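Local atomic coordinates of coatomer subunit delta (Saccharomyces cerevisiae, PDB entry 5FJZ), a protein that forms part of the COPI vesicle coat, probably serving retrograde Golgi-to-ER transport, and through its mu-homology domain, the part present here, binds a tryptophan-motif peptide of Dsl1. Residues P75-K79 with I88-D92; E149-A153 with S223-S227. One frame throughout, in Å; residues are numbered along the deposited sequence.

Contact 1: P75-K79 with I88-D92; sequences PNIDK and ISLRD
Arg91 lays one face of its guanidinium over Asp78 CA, beside an isolated antiparallel beta bridge that closes the short helical loop of the mu-homology domain. Ile77 and Leu90 form its non-hydrogen-bonded pair (CA-CA 4.4 Å), flanked by Arg91 N to Asn76 O (2.8 Å) and Asp78 N to Ser89 O (2.9 Å), both nearly linear. Both paired residues are extended, near psi 144°; Pro75 and Asn76, before Ile77, are turned, and Asp78 is the N-cap of helix 79-85, with OD2 hydrogen-bonded to Ser81 OG. Among the apolar side chains, Ile77 CD1 (chi1 and chi2 m) packs 4.0 Å from Ile88 CG2 and 4.2 Å from Leu90 CD2. Pro75, Asn76 and Leu90 each pack on an aromatic side chain of the bound Dsl1 peptide, placing the bridge in its binding surface. Arg91 also salt-bridges Asp215 of the second subunit. With chi1 p, Arg91 NE donates to Pro75 O at 2.9 Å, while a water links Arg91 NH2 (3.1 Å) to Ile77 O (2.7 Å).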
loop_
_atom_site.group_PDB
_atom_site.type_symbol
_atom_site.label_atom_id
_atom_site.label_comp_id
_atom_site.label_asym_id
_atom_site.label_seq_id
_atom_site.Cartn_x
_atom_site.Cartn_y
_atom_site.Cartn_z
ATOM N N PRO A 75 -8.108 21.195 5.295
ATOM C CA PRO A 75 -7.737 22.018 6.472
ATOM C C PRO A 75 -7.580 23.524 6.256
ATOM O O PRO A 75 -8.015 24.312 7.128
ATOM C CB PRO A 75 -6.451 21.399 6.958
ATOM C CG PRO A 75 -6.530 20.010 6.519
ATOM C CD PRO A 75 -7.351 19.946 5.260
ATOM N N ASN A 76 -7.102 23.955 5.104
ATOM C CA ASN A 76 -6.947 25.379 4.772
ATOM C C ASN A 76 -8.177 26.084 4.241
ATOM O O ASN A 76 -8.134 27.281 3.981
ATOM C CB ASN A 76 -5.843 25.627 3.732
ATOM C CG ASN A 76 -4.480 25.106 4.176
ATOM O OD1 ASN A 76 -3.672 24.624 3.369
ATOM N ND2 ASN A 76 -4.224 25.193 5.445
ATOM N N ILE A 77 -9.269 25.366 4.078
ATOM C CA ILE A 77 -10.495 25.903 3.508
ATOM C C ILE A 77 -11.375 26.168 4.738
ATOM O O ILE A 77 -11.405 25.410 5.696
ATOM C CB ILE A 77 -11.171 24.889 2.524
ATOM C CG1 ILE A 77 -10.308 24.719 1.291
ATOM C CG2 ILE A 77 -12.580 25.310 2.138
ATOM C CD1 ILE A 77 -10.104 25.949 0.435
ATOM N N ASP A 78 -12.138 27.239 4.650
ATOM C CA ASP A 78 -13.062 27.692 5.706
ATOM C C ASP A 78 -14.407 26.888 5.709
ATOM O O ASP A 78 -15.251 27.060 4.808
ATOM C CB ASP A 78 -13.346 29.167 5.436
ATOM C CG ASP A 78 -14.315 29.802 6.460
ATOM O OD1 ASP A 78 -14.791 29.124 7.382
ATOM O OD2 ASP A 78 -14.637 30.990 6.241
ATOM N N LYS A 79 -14.511 25.962 6.653
ATOM C CA LYS A 79 -15.666 25.060 6.746
ATOM C C LYS A 79 -16.961 25.829 6.943
ATOM O O LYS A 79 -17.981 25.520 6.311
ATOM C CB LYS A 79 -15.443 24.053 7.873
ATOM C CG LYS A 79 -16.531 22.999 8.065
ATOM C CD LYS A 79 -17.074 22.496 6.709
ATOM C CE LYS A 79 -16.689 21.068 6.380
ATOM N NZ LYS A 79 -17.465 20.124 7.224
ATOM N N ILE A 88 -16.368 28.156 -1.415
ATOM C CA ILE A 88 -15.043 27.608 -1.153
ATOM C C ILE A 88 -14.117 28.830 -1.079
ATOM O O ILE A 88 -13.935 29.493 -2.090
ATOM C CB ILE A 88 -14.601 26.666 -2.292
ATOM C CG1 ILE A 88 -15.496 25.413 -2.379
ATOM C CG2 ILE A 88 -13.168 26.220 -2.143
ATOM C CD1 ILE A 88 -15.568 24.583 -1.113
ATOM N N SER A 89 -13.477 28.981 0.069
ATOM C CA SER A 89 -12.676 30.170 0.422
ATOM C C SER A 89 -11.642 29.725 1.430
ATOM O O SER A 89 -11.876 28.774 2.188
ATOM C CB SER A 89 -13.569 31.252 1.030
ATOM O OG SER A 89 -14.002 30.881 2.351
ATOM N N LEU A 90 -10.501 30.422 1.490
ATOM C CA LEU A 90 -9.448 30.091 2.480
ATOM C C LEU A 90 -9.815 30.451 3.914
ATOM O O LEU A 90 -10.486 31.436 4.148
ATOM C CB LEU A 90 -8.127 30.752 2.067
ATOM C CG LEU A 90 -7.560 30.161 0.779
ATOM C CD1 LEU A 90 -6.447 31.027 0.254
ATOM C CD2 LEU A 90 -7.041 28.753 1.008
ATOM N N ARG A 91 -9.393 29.612 4.861
ATOM C CA ARG A 91 -9.638 29.843 6.305
ATOM C C ARG A 91 -8.775 31.066 6.759
ATOM O O ARG A 91 -9.253 31.909 7.505
ATOM C CB ARG A 91 -9.680 28.494 7.178
ATOM C CG ARG A 91 -8.429 27.880 7.774
ATOM C CD ARG A 91 -8.687 26.999 9.038
ATOM N NE ARG A 91 -9.717 25.982 8.795
ATOM C CZ ARG A 91 -10.932 25.865 9.369
ATOM N NH1 ARG A 91 -11.336 26.697 10.323
ATOM N NH2 ARG A 91 -11.788 24.885 8.971
ATOM N N ASP A 92 -7.594 31.274 6.170
ATOM C CA ASP A 92 -6.782 32.519 6.388
ATOM C C ASP A 92 -7.048 33.516 5.299
ATOM O O ASP A 92 -6.590 33.353 4.169
ATOM C CB ASP A 92 -5.290 32.157 6.400
ATOM C CG ASP A 92 -4.378 33.340 6.749
ATOM O OD1 ASP A 92 -4.703 34.535 6.514
ATOM O OD2 ASP A 92 -3.264 33.025 7.220
HETATM O O HOH W 1 -11.492 22.910 6.657
#

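Contact 2: E149-A153 with S223-S227; sequences ETELA and SFQES
Glu149 sits at a turn (phi/psi -86/-6°), from which the backbone becomes extended through Ala153. Next comes Thr150, whose CA-to-CB bond points toward the other segment; in the p rotamer its OG1 donates to Glu226 OE1 at 2.6 Å, the direct hydrogen bond between the segments. Glu226, also p about chi1, reaches back across the gap to accept it. Glu151 turns its side chain away. Leu152 follows, nearest to Glu226 (CA-CA 6.6 Å), a spacing too wide for paired strands. Its chi1 m, chi2 t side chain fills the buried side of the gap: Leu152 CD2 lies 4.2 Å from both Phe224 CD1 and Glu226 CG, and Leu152 CD1 sits over one face of the Phe224 ring, which also packs edge-to-face with Tyr267. At Ala153 two waters replace direct backbone pairing: one accepts from Ala153 N (2.9 Å) and donates to Gln225 O (2.8 Å), the other donates to Ala153 O (2.7 Å) and accepts from Gln225 N (3.1 Å). Strand 152-153 pairs instead with 196-197, whereas the backbones of Ile156 and Ser223 are hydrogen-bonded. The arrangement is a water-bridged separation of strand 152-153 from interior strand 220-229 of the large mu-homology-domain sheet.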
loop_
_atom_site.group_PDB
_atom_site.type_symbol
_atom_site.label_atom_id
_atom_site.label_comp_id
_atom_site.label_asym_id
_atom_site.label_seq_id
_atom_site.Cartn_x
_atom_site.Cartn_y
_atom_site.Cartn_z
ATOM N N GLU A 149 -27.171 9.216 -18.460
ATOM C CA GLU A 149 -27.721 10.026 -19.586
ATOM C C GLU A 149 -26.751 10.169 -20.707
ATOM O O GLU A 149 -27.082 10.757 -21.739
ATOM C CB GLU A 149 -28.088 11.441 -19.108
ATOM C CG GLU A 149 -29.090 11.533 -17.996
ATOM C CD GLU A 149 -30.527 11.675 -18.476
ATOM O OE1 GLU A 149 -31.016 10.902 -19.314
ATOM O OE2 GLU A 149 -31.192 12.634 -18.005
ATOM N N THR A 150 -25.533 9.684 -20.518
ATOM C CA THR A 150 -24.548 9.756 -21.594
ATOM C C THR A 150 -24.010 8.367 -21.808
ATOM O O THR A 150 -24.210 7.488 -20.975
ATOM C CB THR A 150 -23.399 10.744 -21.283
ATOM O OG1 THR A 150 -22.701 10.296 -20.122
ATOM C CG2 THR A 150 -23.935 12.169 -21.028
ATOM N N GLU A 151 -23.395 8.164 -22.963
ATOM C CA GLU A 151 -22.860 6.866 -23.348
ATOM C C GLU A 151 -21.612 6.572 -22.498
ATOM O O GLU A 151 -20.900 7.502 -22.070
ATOM C CB GLU A 151 -22.558 6.829 -24.851
ATOM C CG GLU A 151 -21.429 7.739 -25.360
ATOM C CD GLU A 151 -20.794 7.216 -26.648
ATOM O OE1 GLU A 151 -21.546 6.664 -27.504
ATOM O OE2 GLU A 151 -19.533 7.299 -26.771
ATOM N N LEU A 152 -21.362 5.288 -22.218
ATOM C CA LEU A 152 -20.056 4.867 -21.741
ATOM C C LEU A 152 -19.308 4.248 -22.920
ATOM O O LEU A 152 -19.854 3.359 -23.619
ATOM C CB LEU A 152 -20.181 3.841 -20.643
ATOM C CG LEU A 152 -20.710 4.287 -19.303
ATOM C CD1 LEU A 152 -20.903 3.099 -18.417
ATOM C CD2 LEU A 152 -19.745 5.276 -18.667
ATOM N N ALA A 153 -18.093 4.727 -23.162
ATOM C CA ALA A 153 -17.293 4.230 -24.270
ATOM C C ALA A 153 -16.185 3.344 -23.742
ATOM O O ALA A 153 -15.714 3.559 -22.603
ATOM C CB ALA A 153 -16.702 5.381 -25.045
ATOM N N SER A 223 -14.513 -2.095 -15.861
ATOM C CA SER A 223 -13.735 -0.863 -15.873
ATOM C C SER A 223 -14.335 0.107 -16.880
ATOM O O SER A 223 -14.484 -0.249 -18.075
ATOM C CB SER A 223 -12.283 -1.232 -16.253
ATOM O OG SER A 223 -11.431 -0.088 -16.256
ATOM N N PHE A 224 -14.652 1.319 -16.413
ATOM C CA PHE A 224 -15.161 2.381 -17.224
ATOM C C PHE A 224 -14.830 3.744 -16.640
ATOM O O PHE A 224 -14.446 3.882 -15.474
ATOM C CB PHE A 224 -16.674 2.270 -17.411
ATOM C CG PHE A 224 -17.487 2.340 -16.098
ATOM C CD1 PHE A 224 -17.725 3.555 -15.440
ATOM C CD2 PHE A 224 -17.943 1.164 -15.497
ATOM C CE1 PHE A 224 -18.472 3.610 -14.295
ATOM C CE2 PHE A 224 -18.677 1.230 -14.307
ATOM C CZ PHE A 224 -18.935 2.447 -13.727
ATOM N N GLN A 225 -14.861 4.738 -17.503
ATOM C CA GLN A 225 -14.465 6.088 -17.146
ATOM C C GLN A 225 -15.102 7.002 -18.152
ATOM O O GLN A 225 -14.922 6.816 -19.348
ATOM C CB GLN A 225 -12.919 6.206 -17.152
ATOM C CG GLN A 225 -12.307 7.545 -16.680
ATOM C CD GLN A 225 -10.777 7.585 -16.585
ATOM O OE1 GLN A 225 -10.208 8.661 -16.483
ATOM N NE2 GLN A 225 -10.111 6.422 -16.605
ATOM N N GLU A 226 -15.722 8.067 -17.697
ATOM C CA GLU A 226 -16.126 9.149 -18.613
ATOM C C GLU A 226 -15.855 10.537 -18.055
ATOM O O GLU A 226 -15.860 10.709 -16.856
ATOM C CB GLU A 226 -17.641 9.001 -18.945
ATOM C CG GLU A 226 -18.578 9.244 -17.752
ATOM C CD GLU A 226 -19.859 10.001 -18.094
ATOM O OE1 GLU A 226 -20.353 9.831 -19.235
ATOM O OE2 GLU A 226 -20.405 10.730 -17.214
ATOM N N SER A 227 -15.595 11.522 -18.925
ATOM C CA SER A 227 -15.404 12.908 -18.478
ATOM C C SER A 227 -15.970 13.915 -19.475
ATOM O O SER A 227 -16.061 13.620 -20.686
ATOM C CB SER A 227 -13.946 13.191 -18.243
ATOM O OG SER A 227 -13.216 12.922 -19.411
HETATM O O HOH W 2 -16.810 6.726 -21.467
HETATM O O HOH W 3 -16.514 4.244 -20.109
#

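In the fold
From the N terminus, strands 15-27 and 33-46 build interior strands of the large mixed sheet before the chain reaches 72-73, one of its two outermost. Contact 1 follows, closing a loop of eight residues that holds most of helix 79-85 and fixing it at one end of the elongated domain. The chain then returns through 104-113 and enters the four-stranded sheet by 123-131 and 137-146. Contact 2 opens next, setting strand 152-153, at the exit of that sheet, against 220-229 of the large one; its 69-residue loop includes 155-159 and 202-210. The contacts are in series, neither nesting nor crossing. The centres of contact 1, peripheral, and contact 2, near the chain's centre, lie about 33 Å apart.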